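Local coordinates for nucleoside-diphosphate-sugar epimerase (PDB 2X4G), which probably acts as an NAD(P)-dependent enzyme on nucleotide sugars, its exact substrate and reaction remaining uncertain, at residues 78-84 with 118-124; 176-182 with 235-241. All coordinates share one frame; numbering follows the deposited sequence.

Overall arrangement
From the N terminus the chain lays down strands 15-19, 39-44 and 59-62, then returns to pair strand 80-83 beside 15-19. Contact 1 closes the next loop: helix 98-116 carries the chain over to strand 121-124, which lies parallel to 80-83. After helix 154-171, strand 176-185 joins the far edge of 121-124. Contact 2 then closes a longer loop through strand 213-218 and helix 219-232, bringing 238-247 alongside 176-185. The two contacts follow in series, neither nested nor crossed, with centres about 12 Å apart. The 121-124/176-185 pairing joins them, with I121 O and V177 N 2.6 Å apart, so both belong to one Rossmann-type sheet.

Contact 1: residues 78-84 with 118-124; sequences LDGVIFS and VPRILYV
L122 O takes the shortest backbone bond of the pair, from F83 N at 2.9 Å, and also meets the CA-H of I82. L122 N, in the preceding peptide, reaches V81 O at 3.0 Å in an almost straight bond (175°). V81 N to R120 O, noticeably more bent, and V124 N to F83 O complete the parallel pattern. This is the beta-alpha-beta crossover of a Rossmann-type fold: helix 98-116 links the two strands and covers the face bearing V81, F83, I121 and Y123. There V81 and I121 run alongside each other, CG1 to CG1 3.8 Å. F83 CG is anti to the backbone N (chi1 -176°), which carries the ring toward Y123; the two rings meet through their CD2 corners at 3.7 Å, planes 23° apart and neither ring over the other's face. F109 of the helix meets the F83 ring too. On the face of I82 and L122, V124 turns CG2 to I82 CG2 (4.1 Å). At the N-terminal end of the pair, P119 CD rests against L78 O at 3.4 Å, and R120 CB against D79 O, while the R120 guanidinium leads away to the carbonyls of L230 and G233.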
loop_
_atom_site.group_PDB
_atom_site.type_symbol
_atom_site.label_atom_id
_atom_site.label_comp_id
_atom_site.label_asym_id
_atom_site.label_seq_id
_atom_site.Cartn_x
_atom_site.Cartn_y
_atom_site.Cartn_z
ATOM N N LEU A 78 6.010 -29.843 -30.922
ATOM C CA LEU A 78 5.777 -30.273 -29.568
ATOM C C LEU A 78 4.562 -31.167 -29.520
ATOM O O LEU A 78 3.622 -30.988 -30.312
ATOM C CB LEU A 78 5.494 -29.077 -28.680
ATOM C CG LEU A 78 6.594 -28.045 -28.445
ATOM C CD1 LEU A 78 6.004 -26.952 -27.561
ATOM C CD2 LEU A 78 7.849 -28.645 -27.817
ATOM N N ASP A 79 4.560 -32.112 -28.578
ATOM C CA ASP A 79 3.333 -32.835 -28.251
ATOM C C ASP A 79 2.529 -32.155 -27.128
ATOM O O ASP A 79 1.411 -32.541 -26.859
ATOM C CB ASP A 79 3.644 -34.270 -27.867
ATOM C CG ASP A 79 4.291 -35.047 -28.986
ATOM O OD1 ASP A 79 3.547 -35.711 -29.726
ATOM O OD2 ASP A 79 5.531 -35.000 -29.122
ATOM N N GLY A 80 3.088 -31.149 -26.468
ATOM C CA GLY A 80 2.328 -30.380 -25.465
ATOM C C GLY A 80 3.131 -29.258 -24.805
ATOM O O GLY A 80 4.346 -29.191 -24.966
ATOM N N VAL A 81 2.453 -28.384 -24.057
ATOM C CA VAL A 81 3.104 -27.246 -23.405
ATOM C C VAL A 81 2.444 -26.846 -22.077
ATOM O O VAL A 81 1.227 -26.691 -21.985
ATOM C CB VAL A 81 3.140 -26.028 -24.360
ATOM C CG1 VAL A 81 1.728 -25.521 -24.674
ATOM C CG2 VAL A 81 4.022 -24.920 -23.782
ATOM N N ILE A 82 3.253 -26.668 -21.050
ATOM C CA ILE A 82 2.770 -26.130 -19.787
ATOM C C ILE A 82 3.099 -24.642 -19.703
ATOM O O ILE A 82 4.227 -24.250 -19.956
ATOM C CB ILE A 82 3.403 -26.858 -18.587
ATOM C CG1 ILE A 82 2.974 -28.326 -18.589
ATOM C CG2 ILE A 82 2.986 -26.198 -17.281
ATOM C CD1 ILE A 82 3.674 -29.192 -17.564
ATOM N N PHE A 83 2.115 -23.825 -19.341
ATOM C CA PHE A 83 2.309 -22.386 -19.157
ATOM C C PHE A 83 2.231 -21.986 -17.677
ATOM O O PHE A 83 1.153 -22.014 -17.094
ATOM C CB PHE A 83 1.261 -21.610 -19.963
ATOM C CG PHE A 83 1.442 -20.130 -19.915
ATOM C CD1 PHE A 83 2.175 -19.483 -20.882
ATOM C CD2 PHE A 83 0.877 -19.378 -18.895
ATOM C CE1 PHE A 83 2.347 -18.103 -20.840
ATOM C CE2 PHE A 83 1.031 -17.997 -18.841
ATOM C CZ PHE A 83 1.775 -17.361 -19.812
ATOM N N SER A 84 3.374 -21.601 -17.095
ATOM C CA SER A 84 3.453 -21.100 -15.701
ATOM C C SER A 84 3.387 -19.579 -15.565
ATOM O O SER A 84 4.356 -18.878 -15.856
ATOM C CB SER A 84 4.734 -21.593 -15.044
ATOM O OG SER A 84 4.692 -23.004 -14.933
ATOM N N VAL A 118 0.011 -26.592 -31.697
ATOM C CA VAL A 118 0.277 -27.425 -30.506
ATOM C C VAL A 118 -0.992 -28.198 -30.161
ATOM O O VAL A 118 -2.060 -27.593 -30.066
ATOM C CB VAL A 118 0.650 -26.602 -29.259
ATOM C CG1 VAL A 118 0.966 -27.543 -28.109
ATOM C CG2 VAL A 118 1.826 -25.670 -29.525
ATOM N N PRO A 119 -0.878 -29.528 -29.957
ATOM C CA PRO A 119 -2.078 -30.343 -29.773
ATOM C C PRO A 119 -2.663 -30.313 -28.377
ATOM O O PRO A 119 -3.812 -30.684 -28.211
ATOM C CB PRO A 119 -1.605 -31.772 -30.093
ATOM C CG PRO A 119 -0.114 -31.739 -30.106
ATOM C CD PRO A 119 0.350 -30.335 -29.825
ATOM N N ARG A 120 -1.894 -29.846 -27.401
ATOM C CA ARG A 120 -2.162 -30.103 -25.991
ATOM C C ARG A 120 -1.569 -28.951 -25.159
ATOM O O ARG A 120 -0.358 -28.755 -25.159
ATOM C CB ARG A 120 -1.471 -31.428 -25.687
ATOM C CG ARG A 120 -2.075 -32.307 -24.644
ATOM C CD ARG A 120 -3.442 -32.906 -24.973
ATOM N NE ARG A 120 -4.060 -33.236 -23.693
ATOM C CZ ARG A 120 -5.341 -33.488 -23.484
ATOM N NH1 ARG A 120 -6.208 -33.508 -24.491
ATOM N NH2 ARG A 120 -5.743 -33.751 -22.241
ATOM N N ILE A 121 -2.413 -28.153 -24.505
ATOM C CA ILE A 121 -1.962 -26.959 -23.768
ATOM C C ILE A 121 -2.547 -26.959 -22.354
ATOM O O ILE A 121 -3.755 -27.065 -22.180
ATOM C CB ILE A 121 -2.423 -25.631 -24.471
ATOM C CG1 ILE A 121 -1.879 -25.513 -25.898
ATOM C CG2 ILE A 121 -1.977 -24.411 -23.703
ATOM C CD1 ILE A 121 -2.894 -24.923 -26.893
ATOM N N LEU A 122 -1.698 -26.847 -21.340
ATOM C CA LEU A 122 -2.168 -26.730 -19.954
ATOM C C LEU A 122 -1.761 -25.370 -19.436
ATOM O O LEU A 122 -0.583 -24.994 -19.508
ATOM C CB LEU A 122 -1.589 -27.822 -19.040
ATOM C CG LEU A 122 -1.977 -27.722 -17.559
ATOM C CD1 LEU A 122 -3.367 -28.272 -17.315
ATOM C CD2 LEU A 122 -0.995 -28.457 -16.707
ATOM N N TYR A 123 -2.746 -24.649 -18.912
ATOM C CA TYR A 123 -2.540 -23.329 -18.377
ATOM C C TYR A 123 -2.638 -23.451 -16.871
ATOM O O TYR A 123 -3.549 -24.094 -16.353
ATOM C CB TYR A 123 -3.599 -22.361 -18.914
ATOM C CG TYR A 123 -3.648 -21.116 -18.099
ATOM C CD1 TYR A 123 -4.566 -20.980 -17.076
ATOM C CD2 TYR A 123 -2.720 -20.107 -18.288
ATOM C CE1 TYR A 123 -4.592 -19.851 -16.279
ATOM C CE2 TYR A 123 -2.729 -18.976 -17.495
ATOM C CZ TYR A 123 -3.672 -18.858 -16.493
ATOM O OH TYR A 123 -3.698 -17.751 -15.692
ATOM N N VAL A 124 -1.695 -22.852 -16.155
ATOM C CA VAL A 124 -1.680 -22.977 -14.700
ATOM C C VAL A 124 -2.492 -21.854 -14.091
ATOM O O VAL A 124 -2.081 -20.690 -14.125
ATOM C CB VAL A 124 -0.261 -22.965 -14.130
ATOM C CG1 VAL A 124 -0.310 -23.237 -12.646
ATOM C CG2 VAL A 124 0.566 -24.025 -14.815
#

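Contact 2: residues 176-182 with 235-241; sequences VVIGIPG and IGERYLL
The Y239 ring receives V177 CG1 at its edge, near the ring plane, 4.0 Å from CD1, while K310 makes a cation-pi contact with the same ring. The guanidinium of R238, on the other face of the sheet, has I180 CD1 obliquely beside it and F144 as a cation-pi partner. Both groups flank a parallel strand pair, 176-181 with 238-241, in the C-terminal part of the Rossmann-type sheet; the short axes run 24° apart. Six backbone bonds join the segments, starting at G236 N to V176 O, at 2.7 Å the shortest of them, and continuing through I178 N to E237 O. I178 O then accepts Y239 N at 2.8 Å and also meets the CA-H of R238. On the acceptor side the later bonds leave the carbonyl plane: I180 N is tilted 35° from the plane of the Y239 carbonyl, and L241 N stands above that of I180.

R238 CB and CD lie against I180 CD1, CD at 3.6 Å, and the charged end goes on to D163, a salt bridge, and to E141 O. The carboxylate of E237 pairs with K310, and Y239 OH bonds to E314 of helix 309-315 and to R234 N just before the segment. V177 also faces the neighbouring strand through L122, whereas I178 packs on A166 and R167 of helix 154-171. Next along that face, I180 and L240 cross, and L240 CD2 reaches I180 CG2 at 3.5 Å and the carbonyl oxygen of the same isoleucine at 3.6 Å.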
loop_
_atom_site.group_PDB
_atom_site.type_symbol
_atom_site.label_atom_id
_atom_site.label_comp_id
_atom_site.label_asym_id
_atom_site.label_seq_id
_atom_site.Cartn_x
_atom_site.Cartn_y
_atom_site.Cartn_z
ATOM N N VAL A 176 -6.994 -26.437 -24.655
ATOM C CA VAL A 176 -6.506 -25.906 -23.379
ATOM C C VAL A 176 -7.105 -26.679 -22.240
ATOM O O VAL A 176 -8.316 -26.835 -22.181
ATOM C CB VAL A 176 -6.865 -24.423 -23.171
ATOM C CG1 VAL A 176 -6.712 -24.049 -21.706
ATOM C CG2 VAL A 176 -6.010 -23.541 -24.032
ATOM N N VAL A 177 -6.243 -27.157 -21.344
ATOM C CA VAL A 177 -6.661 -27.752 -20.091
ATOM C C VAL A 177 -6.209 -26.796 -18.984
ATOM O O VAL A 177 -5.171 -26.146 -19.116
ATOM C CB VAL A 177 -6.032 -29.151 -19.901
ATOM C CG1 VAL A 177 -6.404 -29.741 -18.528
ATOM C CG2 VAL A 177 -6.449 -30.111 -21.056
ATOM N N ILE A 178 -6.974 -26.697 -17.897
ATOM C CA ILE A 178 -6.590 -25.829 -16.785
ATOM C C ILE A 178 -6.269 -26.619 -15.512
ATOM O O ILE A 178 -7.114 -27.354 -14.996
ATOM C CB ILE A 178 -7.680 -24.821 -16.483
ATOM C CG1 ILE A 178 -8.029 -24.047 -17.745
ATOM C CG2 ILE A 178 -7.231 -23.859 -15.400
ATOM C CD1 ILE A 178 -9.269 -23.217 -17.578
ATOM N N GLY A 179 -5.038 -26.446 -15.022
ATOM C CA GLY A 179 -4.553 -27.080 -13.796
ATOM C C GLY A 179 -4.367 -26.033 -12.721
ATOM O O GLY A 179 -3.705 -25.031 -12.940
ATOM N N ILE A 180 -4.976 -26.270 -11.564
ATOM C CA ILE A 180 -5.113 -25.289 -10.502
ATOM C C ILE A 180 -4.555 -25.906 -9.245
ATOM O O ILE A 180 -5.267 -26.615 -8.552
ATOM C CB ILE A 180 -6.599 -24.950 -10.223
ATOM C CG1 ILE A 180 -7.314 -24.466 -11.485
ATOM C CG2 ILE A 180 -6.722 -23.887 -9.122
ATOM C CD1 ILE A 180 -8.804 -24.183 -11.249
ATOM N N PRO A 181 -3.274 -25.657 -8.941
ATOM C CA PRO A 181 -2.738 -26.198 -7.704
ATOM C C PRO A 181 -3.121 -25.349 -6.500
ATOM O O PRO A 181 -3.439 -24.180 -6.655
ATOM C CB PRO A 181 -1.240 -26.127 -7.938
ATOM C CG PRO A 181 -1.062 -24.953 -8.779
ATOM C CD PRO A 181 -2.244 -24.933 -9.699
ATOM N N GLY A 182 -3.092 -25.942 -5.314
ATOM C CA GLY A 182 -3.170 -25.184 -4.079
ATOM C C GLY A 182 -1.883 -24.403 -3.866
ATOM O O GLY A 182 -1.029 -24.342 -4.757
ATOM N N ILE A 235 -10.303 -31.464 -22.388
ATOM C CA ILE A 235 -10.078 -30.156 -22.980
ATOM C C ILE A 235 -11.131 -29.227 -22.415
ATOM O O ILE A 235 -12.298 -29.557 -22.406
ATOM C CB ILE A 235 -10.204 -30.210 -24.557
ATOM C CG1 ILE A 235 -9.359 -31.368 -25.180
ATOM C CG2 ILE A 235 -9.839 -28.869 -25.177
ATOM C CD1 ILE A 235 -9.983 -32.923 -25.017
ATOM N N GLY A 236 -10.711 -28.087 -21.897
ATOM C CA GLY A 236 -11.641 -27.106 -21.362
ATOM C C GLY A 236 -12.042 -27.295 -19.908
ATOM O O GLY A 236 -12.831 -26.509 -19.385
ATOM N N GLU A 237 -11.502 -28.322 -19.251
ATOM C CA GLU A 237 -11.816 -28.588 -17.846
ATOM C C GLU A 237 -10.743 -28.057 -16.886
ATOM O O GLU A 237 -9.572 -27.919 -17.248
ATOM C CB GLU A 237 -11.976 -30.084 -17.630
ATOM C CG GLU A 237 -13.127 -30.737 -18.413
ATOM C CD GLU A 237 -14.464 -30.127 -18.075
ATOM O OE1 GLU A 237 -15.224 -29.785 -19.017
ATOM O OE2 GLU A 237 -14.745 -29.965 -16.862
ATOM N N ARG A 238 -11.152 -27.765 -15.658
ATOM C CA ARG A 238 -10.219 -27.422 -14.574
ATOM C C ARG A 238 -9.902 -28.671 -13.759
ATOM O O ARG A 238 -10.726 -29.586 -13.661
ATOM C CB ARG A 238 -10.813 -26.364 -13.644
ATOM C CG ARG A 238 -11.481 -25.219 -14.385
ATOM C CD ARG A 238 -11.556 -23.929 -13.594
ATOM N NE ARG A 238 -12.742 -23.875 -12.747
ATOM C CZ ARG A 238 -13.370 -22.758 -12.366
ATOM N NH1 ARG A 238 -12.959 -21.552 -12.756
ATOM N NH2 ARG A 238 -14.441 -22.858 -11.596
ATOM N N TYR A 239 -8.705 -28.723 -13.186
ATOM C CA TYR A 239 -8.354 -29.793 -12.263
ATOM C C TYR A 239 -7.585 -29.229 -11.090
ATOM O O TYR A 239 -6.463 -28.743 -11.236
ATOM C CB TYR A 239 -7.531 -30.866 -12.961
ATOM C CG TYR A 239 -8.300 -31.589 -14.018
ATOM C CD1 TYR A 239 -8.284 -31.156 -15.335
ATOM C CD2 TYR A 239 -9.072 -32.693 -13.696
ATOM C CE1 TYR A 239 -8.999 -31.830 -16.312
ATOM C CE2 TYR A 239 -9.796 -33.360 -14.662
ATOM C CZ TYR A 239 -9.750 -32.927 -15.967
ATOM O OH TYR A 239 -10.476 -33.602 -16.916
ATOM N N LEU A 240 -8.226 -29.279 -9.925
ATOM C CA LEU A 240 -7.601 -28.907 -8.670
ATOM C C LEU A 240 -6.570 -29.976 -8.229
ATOM O O LEU A 240 -6.870 -31.177 -8.142
ATOM C CB LEU A 240 -8.668 -28.712 -7.611
ATOM C CG LEU A 240 -9.533 -27.460 -7.724
ATOM C CD1 LEU A 240 -10.761 -27.592 -6.826
ATOM C CD2 LEU A 240 -8.688 -26.216 -7.345
ATOM N N LEU A 241 -5.342 -29.507 -7.995
ATOM C CA LEU A 241 -4.226 -30.352 -7.638
ATOM C C LEU A 241 -3.925 -29.991 -6.191
ATOM O O LEU A 241 -3.370 -28.955 -5.929
ATOM C CB LEU A 241 -3.043 -30.088 -8.582
ATOM C CG LEU A 241 -3.342 -30.267 -10.090
ATOM C CD1 LEU A 241 -2.164 -29.869 -10.950
ATOM C CD2 LEU A 241 -3.769 -31.708 -10.419
#